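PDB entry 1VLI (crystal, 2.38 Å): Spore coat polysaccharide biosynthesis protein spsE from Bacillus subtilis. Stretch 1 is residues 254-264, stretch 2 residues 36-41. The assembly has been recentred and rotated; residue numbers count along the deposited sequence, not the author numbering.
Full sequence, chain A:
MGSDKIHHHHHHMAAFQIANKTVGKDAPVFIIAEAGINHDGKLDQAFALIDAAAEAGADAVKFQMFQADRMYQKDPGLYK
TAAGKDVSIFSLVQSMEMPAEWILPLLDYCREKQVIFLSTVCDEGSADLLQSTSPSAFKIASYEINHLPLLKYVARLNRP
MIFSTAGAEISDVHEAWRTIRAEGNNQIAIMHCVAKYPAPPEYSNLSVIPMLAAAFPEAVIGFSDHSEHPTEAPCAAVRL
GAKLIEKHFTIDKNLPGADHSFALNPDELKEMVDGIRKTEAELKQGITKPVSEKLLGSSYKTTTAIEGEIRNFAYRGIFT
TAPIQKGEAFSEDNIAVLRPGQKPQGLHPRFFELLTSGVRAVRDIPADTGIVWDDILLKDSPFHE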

# COMPACT_ATOMS: atom_id res chain seq x y z
N ASN A 254 -5.89 -24.01 -4.78
CA ASN A 254 -7.04 -24.73 -4.24
C ASN A 254 -7.07 -24.78 -2.71
O ASN A 254 -8.06 -25.25 -2.14
CB ASN A 254 -7.17 -26.14 -4.86
CG ASN A 254 -7.46 -26.10 -6.36
OD1 ASN A 254 -6.79 -26.77 -7.14
ND2 ASN A 254 -8.45 -25.29 -6.76
N LEU A 255 -6.01 -24.28 -2.07
CA LEU A 255 -5.97 -24.16 -0.60
C LEU A 255 -7.17 -23.34 -0.11
O LEU A 255 -7.58 -22.40 -0.80
CB LEU A 255 -4.63 -23.57 -0.13
CG LEU A 255 -3.41 -24.52 -0.22
CD1 LEU A 255 -2.10 -23.76 -0.14
CD2 LEU A 255 -3.46 -25.62 0.84
N PRO A 256 -7.76 -23.72 1.03
CA PRO A 256 -8.98 -23.05 1.54
C PRO A 256 -8.75 -21.55 1.72
O PRO A 256 -8.10 -21.13 2.66
CB PRO A 256 -9.26 -23.76 2.87
CG PRO A 256 -7.99 -24.52 3.19
CD PRO A 256 -7.32 -24.83 1.90
N GLY A 257 -9.31 -20.78 0.80
CA GLY A 257 -8.77 -19.48 0.40
C GLY A 257 -8.58 -18.38 1.43
O GLY A 257 -9.53 -17.67 1.75
N ALA A 258 -7.35 -18.24 1.93
CA ALA A 258 -6.90 -16.97 2.53
C ALA A 258 -7.03 -15.87 1.45
O ALA A 258 -8.04 -15.17 1.41
CB ALA A 258 -5.46 -17.10 3.04
N ASP A 259 -6.04 -15.75 0.56
CA ASP A 259 -6.23 -15.09 -0.75
C ASP A 259 -5.81 -16.06 -1.84
O ASP A 259 -5.17 -15.66 -2.80
CB ASP A 259 -5.37 -13.84 -0.89
CG ASP A 259 -5.76 -12.73 0.07
OD1 ASP A 259 -6.67 -11.93 -0.26
OD2 ASP A 259 -5.18 -12.57 1.17
N HIS A 260 -6.14 -17.34 -1.67
CA HIS A 260 -5.51 -18.40 -2.45
C HIS A 260 -6.10 -18.55 -3.83
O HIS A 260 -5.37 -18.70 -4.81
CB HIS A 260 -5.61 -19.74 -1.72
CG HIS A 260 -4.68 -19.86 -0.56
ND1 HIS A 260 -3.32 -20.01 -0.70
CD2 HIS A 260 -4.92 -19.87 0.77
CE1 HIS A 260 -2.75 -20.08 0.48
NE2 HIS A 260 -3.70 -20.00 1.40
N SER A 261 -7.42 -18.50 -3.88
CA SER A 261 -8.19 -18.94 -5.06
C SER A 261 -7.91 -18.12 -6.31
O SER A 261 -7.94 -18.66 -7.44
CB SER A 261 -9.69 -18.91 -4.74
OG SER A 261 -10.02 -17.71 -4.07
N PHE A 262 -7.64 -16.84 -6.10
CA PHE A 262 -7.47 -15.90 -7.20
C PHE A 262 -6.01 -15.44 -7.41
O PHE A 262 -5.71 -14.70 -8.35
CB PHE A 262 -8.45 -14.73 -7.04
CG PHE A 262 -9.92 -15.15 -7.01
CD1 PHE A 262 -10.54 -15.67 -8.16
CD2 PHE A 262 -10.67 -15.01 -5.84
CE1 PHE A 262 -11.90 -16.06 -8.14
CE2 PHE A 262 -12.04 -15.39 -5.80
CZ PHE A 262 -12.65 -15.92 -6.96
N ALA A 263 -5.10 -15.88 -6.53
CA ALA A 263 -3.67 -15.59 -6.67
C ALA A 263 -3.07 -16.50 -7.73
O ALA A 263 -3.63 -17.55 -8.06
CB ALA A 263 -2.95 -15.79 -5.35
N LEU A 264 -1.94 -16.09 -8.30
CA LEU A 264 -1.25 -16.95 -9.26
C LEU A 264 -0.50 -18.05 -8.52
O LEU A 264 0.03 -17.82 -7.42
CB LEU A 264 -0.27 -16.12 -10.09
CG LEU A 264 -0.89 -14.96 -10.86
CD1 LEU A 264 0.14 -14.43 -11.84
CD2 LEU A 264 -2.16 -15.43 -11.59
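Stretch 2 (36-41) GINHDG

Stretch 2 lies against stretch 1 as a compact turn set on an irregular loop, two segments of one chain at least 215 residues apart in sequence wherever they touch. Neither stretch forms a regular helix or strand, and the contact is described residue by residue. The backbones come nearest at Ala258 and Asn38, whose CA atoms are 6.1 Å apart, and the two sides together bury 332 Å².

From Ile37 to Asp40 the chain makes a type I beta turn, closed by a hydrogen bond from Asp40 N to Ile37 O at 3.2 Å. The turn places Asn38 and Asp40 against stretch 1, while the CA-to-CB bond of His39, between them, points away. His39, with chi1 at 50° (p), serves its own stretch instead: its ND1 accepts a hydrogen bond from Gly41 N at 3.0 Å. Asp40 and Gly41 both have positive phi, a value that comes easily to glycine and less so to aspartate.

Asn38 is the most heavily covered residue of the contact. Its CA-to-CB bond runs sideways, but an m rotamer, with chi1 at -69° and chi2 at -11°, brings the end of the side chain nearer to stretch 1. There OD1 accepts a hydrogen bond from the backbone, Asp259 N to Asn38 OD1 at 3.1 Å, with a good angle of 154°. A side chain thus satisfies a main-chain NH that no regular secondary structure engages here. Asn38 ND2 lies 4.1 Å from Ala263 CB and is hydrogen-bonded elsewhere in the structure.

His260 works in two directions. It too starts sideways, and chi1 at -74° (m) with chi2 at -72° carries the ring to stretch 2, where Asn38 CG lies over one face and Asp40 OD1 sits at the edge, near the ring plane. The in-plane position suits a lone pair facing an N-H: His260 NE2 donates to Asp40 OD1 at 2.9 Å and an almost straight 176°. A second, weak bond runs from His260 NE2 to Asp40 OD2 at 3.2 Å. The CA-to-CB bond of Asp40 points toward stretch 1, and its m rotamer, chi1 at -69°, sets the carboxylate at the imidazole edge. With His260 ND1 bonded elsewhere, both ring nitrogens are engaged.

Apolar side chains add looser contacts, of which Ala258 with Ile37 is the one between two apolar side chains. Ala258 points its methyl at the turn, with Ala258 CB 3.9 Å from Ile37 CG1 and 3.6 Å from Asn38 OD1. Ile37, chi1 at 64° (p), leaves sideways yet its end comes nearer, which makes that apolar contact possible. Leu255 adds a looser touch, Leu255 CD1 to Asp40 OD2 at 4.1 Å.

One water ties the start of the turn to Asp259: it accepts from Ile37 N at 2.7 Å and lies 2.7 Å from Asp259 OD2, to which it can donate. The rule to read here is economical: polar side chains starting sideways are turned by m rotamers onto specific partners, while the methyl of Ala258 sits where the backbones come nearest.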

# COMPACT_ATOMS: atom_id res chain seq x y z
N GLY A 36 1.19 -12.09 0.93
CA GLY A 36 0.09 -11.76 1.82
C GLY A 36 0.13 -12.56 3.11
O GLY A 36 1.06 -12.41 3.92
N ILE A 37 -0.89 -13.40 3.31
CA ILE A 37 -0.95 -14.34 4.43
C ILE A 37 -1.02 -15.80 3.96
O ILE A 37 -1.30 -16.69 4.74
CB ILE A 37 -2.13 -14.02 5.41
CG1 ILE A 37 -3.50 -14.18 4.75
CG2 ILE A 37 -1.96 -12.66 6.04
CD1 ILE A 37 -4.67 -14.16 5.78
N ASN A 38 -0.73 -16.02 2.68
CA ASN A 38 -0.85 -17.34 2.05
C ASN A 38 0.13 -18.43 2.56
O ASN A 38 0.19 -19.52 1.98
CB ASN A 38 -0.76 -17.22 0.53
CG ASN A 38 -1.98 -16.52 -0.10
OD1 ASN A 38 -2.99 -16.29 0.55
ND2 ASN A 38 -1.87 -16.19 -1.39
N HIS A 39 0.86 -18.14 3.62
CA HIS A 39 1.69 -19.15 4.31
C HIS A 39 0.87 -20.01 5.30
O HIS A 39 1.39 -20.97 5.87
CB HIS A 39 2.82 -18.46 5.07
CG HIS A 39 2.35 -17.33 5.93
ND1 HIS A 39 1.63 -17.52 7.09
CD2 HIS A 39 2.51 -15.99 5.82
CE1 HIS A 39 1.37 -16.35 7.65
NE2 HIS A 39 1.89 -15.40 6.90
N ASP A 40 -0.38 -19.61 5.51
CA ASP A 40 -1.35 -20.28 6.36
C ASP A 40 -0.85 -20.54 7.80
O ASP A 40 -1.24 -21.53 8.41
CB ASP A 40 -1.83 -21.57 5.69
CG ASP A 40 -2.69 -21.32 4.44
OD1 ASP A 40 -3.33 -20.23 4.31
OD2 ASP A 40 -2.81 -22.19 3.53
N GLY A 41 0.02 -19.67 8.32
CA GLY A 41 0.65 -19.84 9.63
C GLY A 41 1.70 -20.94 9.74
O GLY A 41 2.05 -21.37 10.83
O HOH W 1 -2.68 -13.48 1.23